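Local atomic coordinates of carbon monoxide dehydrogenase (Thermococcus sp. AM4, PDB entry 6T7J), a protein that catalyses the oxidation of carbon monoxide to carbon dioxide at a nickel-containing iron-sulfur cluster, captured here in a nickel-free form. Residues A[578-583]-A[604-609]; A[571-576]-A[615-620]; A[194-199]-A[220-225]. All coordinates share one frame; numbering follows the deposited sequence.

Contact 1. Residues A[578-583]-A[604-609]; sequences VVPPVM and FYVEPD
Val579 and Val606 meet through their methyls where the loop that follows strand 574-576 lies over strand 604-606, the outermost strand within this chain of a parallel, Rossmann-like sheet. The loop is part of the beta-alpha-beta crossover from 574-576 through helices 586-595 and 597-600 to 604-606. Followed from its root, Val579 first brings CB to 4.1 Å from Val606 CG1. Its CG1, anti to the backbone N (chi1 -175°), stays 4.1 Å from that same methyl. The other branch goes further: Val579 CG2 touches Val606 CG1 at 3.8 Å and then the ring of Pro608, reaching Pro608 CG at 3.9 Å. The two valines cross at about a right angle, with one methyl of Val606 facing the whole branched end of Val579. The second methyl, CG2, meets Pro580 and Met583. Pro580 CD approaches Val606 CG2 tip to tip at 3.9 Å, while the Met583 chain bends at chi2, and its CE comes tip to tip with Val606 CG2 at 4.0 Å. Pro580 also packs on Trp555, whose NE1 bonds to Val578 O, and Val582 packs on Val85 and Leu89 of helix 81-115. Beyond the strand, the Glu607 side chain reaches forward along its own segment: its OE2 takes the N-H of Asp609 N at 2.8 Å on the lone pair turned away from OE1.

Contact 2. Residues A[571-576]-A[615-620]; sequences GVFTHL and ETIYNV
Val620 CG2 sits 3.8 Å from the centroid of the Phe573 ring and 9° off its normal, a CH-pi contact made over the centre of one face. The other methyl, Val620 CG1, covers the root of the same ring, 3.9 Å from Phe573 CD2, so both methyls of the valine touch the phenyl group. Ile617 comes in near the plane of the ring instead, its CG1 4.2 Å from Phe573 CE2 at the edge. Thr616 CG2 approaches Phe573 CZ at 4.1 Å, the two side chains crossing at about a right angle. In Phe573, CB points toward the helix and CG is anti to the backbone N (chi1 179°), which carries CG out from the backbone. Two residues on from Phe573, His575 CB lies 3.9 Å from Ile617 CD1. An alanine at Phe573 would probably leave Val620 CG2 and Thr616 CG2 without the ring they pack on and open a gap between the two segments. The contact belongs to the layered alpha/beta arrangement of a Rossmann-like domain: helix 610-627, which follows the last strand 604-606, lies over one face of the parallel sheet that contains 574-576. In the next shell, polar bonds hold the neighbouring His575 and Thr616. His575 is gripped at both nitrogens, NE2 by Glu607 O and ND1 by Ser551 OG, while Thr616 OG1 bonds to Tyr605 OH and Lys612 O. Farther back, Gly571 ends helix 558-569 in a Schellman motif, and Thr574 OG1 donates to Val572 O at 2.9 Å from above the carbonyl plane.

Contact 3. Residues A[194-199]-A[220-225]; sequences DREVCE and IRTSLA
A close pair of roughly antiparallel helices is joined here by a salt-bridge network of Glu196, Glu199 and Arg221. The axes of segments 194-199 and 220-225 approach to 9.0 Å at a signed crossing angle of -149°, and the backbones come nearest where Glu196 faces Thr222. Arg221 holds the network from the second helix. Its chain bends at chi3 (62°), which places NE 3.4 Å from Glu196 OE1; that oxygen lies well out of the guanidinium plane, so the pairing is one of charge and no N-H points at it. The same OE1 also lies over the aliphatic part of the chain, 3.3 Å from Arg221 CG. At the far end of the group Arg221 NH2 meets Glu199 OE1 at 3.5 Å, with carboxylate and guanidinium planes turned 63° apart. Neither acid depends on Arg221 alone: OE2 of both Glu196 and Glu199 is paired with Arg191, and Glu199 OE1 also with Arg203. This cluster of positive charge would be expected to keep the two buried carboxylates ionised. Beside the network the helices pack through Glu196 CB and CG, Thr222, Ala225 and Val197. Glu196 CB sits 3.6 Å from Thr222 OG1, a hydroxyl bonded to His218 O in its own helix, and Glu196 CG rests on Ala225 CB at 3.8 Å. Val197 meets Thr222 methyl to methyl, CG2 to CG2, at 4.3 Å. Glu199 also packs on Lys365 of the second subunit, and Cys198 on Arg105 of that subunit. The arrangement is that of an antiparallel helix pair in a helical layer at a dimer interface, its two members bound by acidic and basic side chains.

In the fold
Contacts 1 and 2 both reach one sheet, where strands 574-576 and 604-606 are neighbours, and contact 1 is nested inside the loop closed by contact 2. Their centres are 13 Å apart and they touch directly: Tyr605 CB packs on Phe573 CZ at 3.4 Å. Contact 3 stands apart, its centre 23 Å from that of contact 1 and 25 Å from that of contact 2. Helix 558-569 bridges the interval, with Thr565 touching both Phe604 and Ser223. The same helix carries Lys559, which with Met556 and Ser557 lines the pocket of the broken iron-sulfur cluster; Trp555, next to them, borders contact 1.

Contact 1. Residues A[578-583]-A[604-609]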
loop_
_atom_site.group_PDB
_atom_site.type_symbol
_atom_site.label_atom_id
_atom_site.label_comp_id
_atom_site.label_asym_id
_atom_site.label_seq_id
_atom_site.Cartn_x
_atom_site.Cartn_y
_atom_site.Cartn_z
ATOM N N VAL A 578 13.885 -4.634 -18.714
ATOM C CA VAL A 578 14.257 -5.328 -17.487
ATOM C C VAL A 578 13.136 -6.303 -17.161
ATOM O O VAL A 578 11.955 -5.942 -17.229
ATOM C CB VAL A 578 14.501 -4.346 -16.324
ATOM C CG1 VAL A 578 14.688 -5.094 -15.013
ATOM C CG2 VAL A 578 15.711 -3.469 -16.615
ATOM N N VAL A 579 13.502 -7.536 -16.827
ATOM C CA VAL A 579 12.527 -8.604 -16.616
ATOM C C VAL A 579 11.789 -8.371 -15.304
ATOM O O VAL A 579 12.414 -8.368 -14.235
ATOM C CB VAL A 579 13.203 -9.985 -16.627
ATOM C CG1 VAL A 579 12.158 -11.082 -16.539
ATOM C CG2 VAL A 579 14.057 -10.151 -17.877
ATOM N N PRO A 580 10.468 -8.170 -15.337
ATOM C CA PRO A 580 9.727 -8.036 -14.083
ATOM C C PRO A 580 9.765 -9.322 -13.302
ATOM O O PRO A 580 9.906 -10.423 -13.876
ATOM C CB PRO A 580 8.298 -7.704 -14.556
ATOM C CG PRO A 580 8.222 -8.239 -15.942
ATOM C CD PRO A 580 9.597 -8.068 -16.518
ATOM N N PRO A 581 9.645 -9.267 -11.971
ATOM C CA PRO A 581 9.729 -10.486 -11.145
ATOM C C PRO A 581 8.451 -11.317 -11.216
ATOM O O PRO A 581 7.709 -11.479 -10.243
ATOM C CB PRO A 581 9.987 -9.916 -9.747
ATOM C CG PRO A 581 9.267 -8.604 -9.756
ATOM C CD PRO A 581 9.398 -8.059 -11.156
ATOM N N VAL A 582 8.173 -11.870 -12.398
ATOM C CA VAL A 582 6.923 -12.592 -12.614
ATOM C C VAL A 582 7.168 -13.957 -13.243
ATOM O O VAL A 582 6.246 -14.773 -13.347
ATOM C CB VAL A 582 5.953 -11.776 -13.489
ATOM C CG1 VAL A 582 5.591 -10.460 -12.812
ATOM C CG2 VAL A 582 6.551 -11.543 -14.869
ATOM N N MET A 583 8.406 -14.222 -13.667
ATOM C CA MET A 583 8.674 -15.441 -14.425
ATOM C C MET A 583 8.540 -16.709 -13.590
ATOM O O MET A 583 8.615 -17.807 -14.152
ATOM C CB MET A 583 10.066 -15.373 -15.055
ATOM C CG MET A 583 10.163 -14.374 -16.201
ATOM S SD MET A 583 8.742 -14.436 -17.319
ATOM C CE MET A 583 8.873 -12.838 -18.118
ATOM N N PHE A 604 2.174 -6.552 -22.490
ATOM C CA PHE A 604 3.587 -6.440 -22.171
ATOM C C PHE A 604 4.420 -7.345 -23.076
ATOM O O PHE A 604 3.935 -8.335 -23.631
ATOM C CB PHE A 604 3.837 -6.801 -20.706
ATOM C CG PHE A 604 3.530 -5.689 -19.746
ATOM C CD1 PHE A 604 4.317 -4.552 -19.708
ATOM C CD2 PHE A 604 2.453 -5.783 -18.879
ATOM C CE1 PHE A 604 4.034 -3.527 -18.824
ATOM C CE2 PHE A 604 2.166 -4.762 -17.993
ATOM C CZ PHE A 604 2.957 -3.632 -17.966
ATOM N N TYR A 605 5.693 -6.990 -23.214
ATOM C CA TYR A 605 6.636 -7.786 -23.992
ATOM C C TYR A 605 8.022 -7.581 -23.404
ATOM O O TYR A 605 8.550 -6.465 -23.435
ATOM C CB TYR A 605 6.604 -7.391 -25.467
ATOM C CG TYR A 605 7.867 -7.720 -26.230
ATOM C CD1 TYR A 605 8.237 -9.040 -26.467
ATOM C CD2 TYR A 605 8.688 -6.712 -26.717
ATOM C CE1 TYR A 605 9.390 -9.342 -27.163
ATOM C CE2 TYR A 605 9.841 -7.006 -27.415
ATOM C CZ TYR A 605 10.188 -8.322 -27.638
ATOM O OH TYR A 605 11.337 -8.617 -28.335
ATOM N N VAL A 606 8.604 -8.649 -22.867
ATOM C CA VAL A 606 9.881 -8.587 -22.168
ATOM C C VAL A 606 10.998 -8.941 -23.141
ATOM O O VAL A 606 10.966 -10.001 -23.778
ATOM C CB VAL A 606 9.895 -9.530 -20.952
ATOM C CG1 VAL A 606 11.147 -9.301 -20.120
ATOM C CG2 VAL A 606 8.640 -9.328 -20.113
ATOM N N GLU A 607 11.988 -8.053 -23.251
ATOM C CA GLU A 607 13.169 -8.295 -24.071
ATOM C C GLU A 607 14.319 -7.402 -23.623
ATOM O O GLU A 607 14.341 -6.206 -23.945
ATOM C CB GLU A 607 12.871 -8.057 -25.551
ATOM C CG GLU A 607 14.057 -8.342 -26.454
ATOM C CD GLU A 607 14.797 -9.604 -26.050
ATOM O OE1 GLU A 607 14.256 -10.709 -26.272
ATOM O OE2 GLU A 607 15.916 -9.493 -25.506
ATOM N N PRO A 608 15.294 -7.944 -22.887
ATOM C CA PRO A 608 16.414 -7.114 -22.415
ATOM C C PRO A 608 17.361 -6.648 -23.515
ATOM O O PRO A 608 18.229 -5.811 -23.233
ATOM C CB PRO A 608 17.137 -8.033 -21.418
ATOM C CG PRO A 608 16.123 -9.070 -21.041
ATOM C CD PRO A 608 15.295 -9.279 -22.267
ATOM N N ASP A 609 17.232 -7.152 -24.743
ATOM C CA ASP A 609 18.105 -6.732 -25.834
ATOM C C ASP A 609 17.495 -5.536 -26.551
ATOM O O ASP A 609 16.352 -5.629 -27.020
ATOM C CB ASP A 609 18.328 -7.870 -26.818
ATOM C CG ASP A 609 19.461 -7.592 -27.794
ATOM O OD1 ASP A 609 19.335 -6.661 -28.617
ATOM O OD2 ASP A 609 20.480 -8.310 -27.742
#

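Contact 2. Residues A[571-576]-A[615-620]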
loop_
_atom_site.group_PDB
_atom_site.type_symbol
_atom_site.label_atom_id
_atom_site.label_comp_id
_atom_site.label_asym_id
_atom_site.label_seq_id
_atom_site.Cartn_x
_atom_site.Cartn_y
_atom_site.Cartn_z
ATOM N N GLY A 571 -3.919 0.699 -23.978
ATOM C CA GLY A 571 -3.979 0.035 -25.260
ATOM C C GLY A 571 -2.706 0.025 -26.076
ATOM O O GLY A 571 -2.752 -0.373 -27.244
ATOM N N VAL A 572 -1.572 0.438 -25.511
ATOM C CA VAL A 572 -0.316 0.486 -26.253
ATOM C C VAL A 572 0.524 -0.735 -25.907
ATOM O O VAL A 572 0.680 -1.087 -24.730
ATOM C CB VAL A 572 0.460 1.791 -25.988
ATOM C CG1 VAL A 572 0.530 2.106 -24.529
ATOM C CG2 VAL A 572 1.863 1.697 -26.546
ATOM N N PHE A 573 1.031 -1.397 -26.945
ATOM C CA PHE A 573 2.041 -2.436 -26.802
ATOM C C PHE A 573 3.261 -1.871 -26.083
ATOM O O PHE A 573 3.872 -0.904 -26.549
ATOM C CB PHE A 573 2.403 -2.953 -28.195
ATOM C CG PHE A 573 3.462 -4.014 -28.212
ATOM C CD1 PHE A 573 3.152 -5.327 -27.906
ATOM C CD2 PHE A 573 4.762 -3.702 -28.578
ATOM C CE1 PHE A 573 4.127 -6.307 -27.939
ATOM C CE2 PHE A 573 5.739 -4.676 -28.611
ATOM C CZ PHE A 573 5.420 -5.979 -28.296
ATOM N N THR A 574 3.616 -2.467 -24.945
ATOM C CA THR A 574 4.595 -1.892 -24.029
ATOM C C THR A 574 5.730 -2.879 -23.790
ATOM O O THR A 574 5.509 -3.966 -23.245
ATOM C CB THR A 574 3.933 -1.506 -22.704
ATOM O OG1 THR A 574 2.921 -0.518 -22.945
ATOM C CG2 THR A 574 4.959 -0.946 -21.725
ATOM N N HIS A 575 6.942 -2.485 -24.175
ATOM C CA HIS A 575 8.129 -3.315 -24.031
ATOM C C HIS A 575 8.846 -3.008 -22.722
ATOM O O HIS A 575 8.920 -1.852 -22.293
ATOM C CB HIS A 575 9.087 -3.090 -25.203
ATOM C CG HIS A 575 10.527 -3.321 -24.859
ATOM N ND1 HIS A 575 11.423 -2.292 -24.667
ATOM C CD2 HIS A 575 11.225 -4.466 -24.670
ATOM C CE1 HIS A 575 12.612 -2.793 -24.379
ATOM N NE2 HIS A 575 12.518 -4.110 -24.371
ATOM N N LEU A 576 9.375 -4.056 -22.094
ATOM C CA LEU A 576 10.195 -3.937 -20.898
ATOM C C LEU A 576 11.594 -4.449 -21.207
ATOM O O LEU A 576 11.749 -5.539 -21.768
ATOM C CB LEU A 576 9.593 -4.724 -19.731
ATOM C CG LEU A 576 8.133 -4.450 -19.376
ATOM C CD1 LEU A 576 7.755 -5.206 -18.114
ATOM C CD2 LEU A 576 7.892 -2.957 -19.207
ATOM N N GLU A 615 13.361 -4.398 -33.170
ATOM C CA GLU A 615 12.768 -5.153 -34.270
ATOM C C GLU A 615 11.338 -5.571 -33.945
ATOM O O GLU A 615 10.448 -5.489 -34.803
ATOM C CB GLU A 615 13.630 -6.371 -34.596
ATOM C CG GLU A 615 14.841 -6.042 -35.453
ATOM C CD GLU A 615 16.031 -6.927 -35.148
ATOM O OE1 GLU A 615 15.838 -8.152 -34.997
ATOM O OE2 GLU A 615 17.158 -6.396 -35.061
ATOM N N THR A 616 11.092 -6.005 -32.705
ATOM C CA THR A 616 9.738 -6.406 -32.325
ATOM C C THR A 616 8.782 -5.218 -32.333
ATOM O O THR A 616 7.649 -5.327 -32.820
ATOM C CB THR A 616 9.738 -7.069 -30.948
ATOM O OG1 THR A 616 10.707 -8.125 -30.919
ATOM C CG2 THR A 616 8.362 -7.645 -30.639
ATOM N N ILE A 617 9.217 -4.078 -31.790
ATOM C CA ILE A 617 8.377 -2.884 -31.770
ATOM C C ILE A 617 8.069 -2.431 -33.190
ATOM O O ILE A 617 6.927 -2.077 -33.515
ATOM C CB ILE A 617 9.060 -1.775 -30.947
ATOM C CG1 ILE A 617 8.907 -2.048 -29.448
ATOM C CG2 ILE A 617 8.511 -0.403 -31.318
ATOM C CD1 ILE A 617 10.004 -1.443 -28.598
ATOM N N TYR A 618 9.077 -2.455 -34.065
ATOM C CA TYR A 618 8.858 -2.065 -35.452
ATOM C C TYR A 618 7.898 -3.018 -36.152
ATOM O O TYR A 618 7.060 -2.589 -36.952
ATOM C CB TYR A 618 10.191 -2.007 -36.194
ATOM C CG TYR A 618 10.063 -1.492 -37.605
ATOM C CD1 TYR A 618 9.707 -0.172 -37.851
ATOM C CD2 TYR A 618 10.291 -2.326 -38.691
ATOM C CE1 TYR A 618 9.588 0.305 -39.139
ATOM C CE2 TYR A 618 10.174 -1.858 -39.983
ATOM C CZ TYR A 618 9.821 -0.543 -40.203
ATOM O OH TYR A 618 9.703 -0.072 -41.489
ATOM N N ASN A 619 7.999 -4.318 -35.860
ATOM C CA ASN A 619 7.087 -5.276 -36.476
ATOM C C ASN A 619 5.660 -5.076 -35.982
ATOM O O ASN A 619 4.706 -5.195 -36.759
ATOM C CB ASN A 619 7.560 -6.703 -36.202
ATOM C CG ASN A 619 8.673 -7.133 -37.137
ATOM O OD1 ASN A 619 8.834 -6.577 -38.225
ATOM N ND2 ASN A 619 9.451 -8.124 -36.716
ATOM N N VAL A 620 5.494 -4.762 -34.696
ATOM C CA VAL A 620 4.161 -4.473 -34.170
ATOM C C VAL A 620 3.595 -3.218 -34.827
ATOM O O VAL A 620 2.401 -3.151 -35.158
ATOM C CB VAL A 620 4.211 -4.351 -32.634
ATOM C CG1 VAL A 620 3.065 -3.494 -32.113
ATOM C CG2 VAL A 620 4.183 -5.730 -31.992
#

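Contact 3. Residues A[194-199]-A[220-225]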
loop_
_atom_site.group_PDB
_atom_site.type_symbol
_atom_site.label_atom_id
_atom_site.label_comp_id
_atom_site.label_asym_id
_atom_site.label_seq_id
_atom_site.Cartn_x
_atom_site.Cartn_y
_atom_site.Cartn_z
ATOM N N ASP A 194 -6.569 7.199 -4.008
ATOM C CA ASP A 194 -6.161 6.628 -2.728
ATOM C C ASP A 194 -6.958 5.374 -2.403
ATOM O O ASP A 194 -6.415 4.429 -1.817
ATOM C CB ASP A 194 -6.314 7.667 -1.617
ATOM C CG ASP A 194 -5.388 8.858 -1.796
ATOM O OD1 ASP A 194 -4.517 8.810 -2.691
ATOM O OD2 ASP A 194 -5.530 9.844 -1.041
ATOM N N ARG A 195 -8.233 5.333 -2.800
ATOM C CA ARG A 195 -9.017 4.119 -2.609
ATOM C C ARG A 195 -8.457 2.963 -3.428
ATOM O O ARG A 195 -8.433 1.823 -2.960
ATOM C CB ARG A 195 -10.483 4.355 -2.969
ATOM C CG ARG A 195 -11.325 3.094 -2.829
ATOM C CD ARG A 195 -12.655 3.192 -3.541
ATOM N NE ARG A 195 -13.462 1.997 -3.311
ATOM C CZ ARG A 195 -14.761 1.911 -3.572
ATOM N NH1 ARG A 195 -15.414 0.783 -3.329
ATOM N NH2 ARG A 195 -15.408 2.954 -4.079
ATOM N N GLU A 196 -8.001 3.232 -4.655
ATOM C CA GLU A 196 -7.427 2.159 -5.465
ATOM C C GLU A 196 -6.152 1.614 -4.831
ATOM O O GLU A 196 -5.956 0.391 -4.755
ATOM C CB GLU A 196 -7.154 2.653 -6.889
ATOM C CG GLU A 196 -8.345 3.303 -7.587
ATOM C CD GLU A 196 -9.566 2.403 -7.658
ATOM O OE1 GLU A 196 -9.405 1.165 -7.648
ATOM O OE2 GLU A 196 -10.695 2.935 -7.729
ATOM N N VAL A 197 -5.277 2.509 -4.360
ATOM C CA VAL A 197 -4.053 2.066 -3.687
ATOM C C VAL A 197 -4.394 1.225 -2.459
ATOM O O VAL A 197 -3.845 0.130 -2.249
ATOM C CB VAL A 197 -3.175 3.277 -3.315
ATOM C CG1 VAL A 197 -2.154 2.892 -2.249
ATOM C CG2 VAL A 197 -2.478 3.832 -4.548
ATOM N N CYS A 198 -5.319 1.723 -1.634
ATOM C CA CYS A 198 -5.672 1.019 -0.408
ATOM C C CYS A 198 -6.333 -0.322 -0.708
ATOM O O CYS A 198 -6.119 -1.303 0.014
ATOM C CB CYS A 198 -6.575 1.908 0.447
ATOM S SG CYS A 198 -7.538 1.059 1.701
ATOM N N GLU A 199 -7.120 -0.396 -1.788
ATOM C CA GLU A 199 -7.739 -1.665 -2.153
ATOM C C GLU A 199 -6.706 -2.664 -2.646
ATOM O O GLU A 199 -6.869 -3.868 -2.428
ATOM C CB GLU A 199 -8.821 -1.467 -3.218
ATOM C CG GLU A 199 -9.399 -2.790 -3.735
ATOM C CD GLU A 199 -10.719 -2.633 -4.463
ATOM O OE1 GLU A 199 -11.144 -3.600 -5.131
ATOM O OE2 GLU A 199 -11.333 -1.550 -4.366
ATOM N N ILE A 220 -4.709 -3.015 -13.015
ATOM C CA ILE A 220 -5.006 -2.185 -14.180
ATOM C C ILE A 220 -5.813 -0.959 -13.763
ATOM O O ILE A 220 -5.525 0.170 -14.181
ATOM C CB ILE A 220 -5.741 -3.015 -15.250
ATOM C CG1 ILE A 220 -4.738 -3.839 -16.063
ATOM C CG2 ILE A 220 -6.566 -2.115 -16.161
ATOM C CD1 ILE A 220 -5.345 -5.038 -16.749
ATOM N N ARG A 221 -6.834 -1.169 -12.926
ATOM C CA ARG A 221 -7.652 -0.053 -12.450
ATOM C C ARG A 221 -6.814 0.972 -11.688
ATOM O O ARG A 221 -6.976 2.185 -11.871
ATOM C CB ARG A 221 -8.790 -0.576 -11.571
ATOM C CG ARG A 221 -9.599 0.515 -10.877
ATOM C CD ARG A 221 -11.007 0.041 -10.530
ATOM N NE ARG A 221 -11.003 -1.085 -9.600
ATOM C CZ ARG A 221 -12.091 -1.748 -9.221
ATOM N NH1 ARG A 221 -13.282 -1.400 -9.694
ATOM N NH2 ARG A 221 -11.990 -2.761 -8.369
ATOM N N THR A 222 -5.902 0.499 -10.836
ATOM C CA THR A 222 -5.063 1.405 -10.055
ATOM C C THR A 222 -4.081 2.159 -10.946
ATOM O O THR A 222 -3.861 3.366 -10.766
ATOM C CB THR A 222 -4.316 0.618 -8.976
ATOM O OG1 THR A 222 -5.259 -0.094 -8.163
ATOM C CG2 THR A 222 -3.498 1.551 -8.097
ATOM N N SER A 223 -3.478 1.464 -11.912
ATOM C CA SER A 223 -2.601 2.133 -12.865
ATOM C C SER A 223 -3.356 3.200 -13.645
ATOM O O SER A 223 -2.805 4.264 -13.947
ATOM C CB SER A 223 -1.986 1.109 -13.815
ATOM O OG SER A 223 -2.919 0.733 -14.814
ATOM N N LEU A 224 -4.619 2.934 -13.980
ATOM C CA LEU A 224 -5.417 3.941 -14.673
ATOM C C LEU A 224 -5.700 5.133 -13.769
ATOM O O LEU A 224 -5.678 6.283 -14.225
ATOM C CB LEU A 224 -6.718 3.324 -15.182
ATOM C CG LEU A 224 -6.565 2.368 -16.365
ATOM C CD1 LEU A 224 -7.918 1.813 -16.798
ATOM C CD2 LEU A 224 -5.862 3.059 -17.522
ATOM N N ALA A 225 -5.970 4.879 -12.484
ATOM C CA ALA A 225 -6.087 5.976 -11.527
ATOM C C ALA A 225 -4.815 6.815 -11.485
ATOM O O ALA A 225 -4.877 8.031 -11.277
ATOM C CB ALA A 225 -6.412 5.439 -10.133
#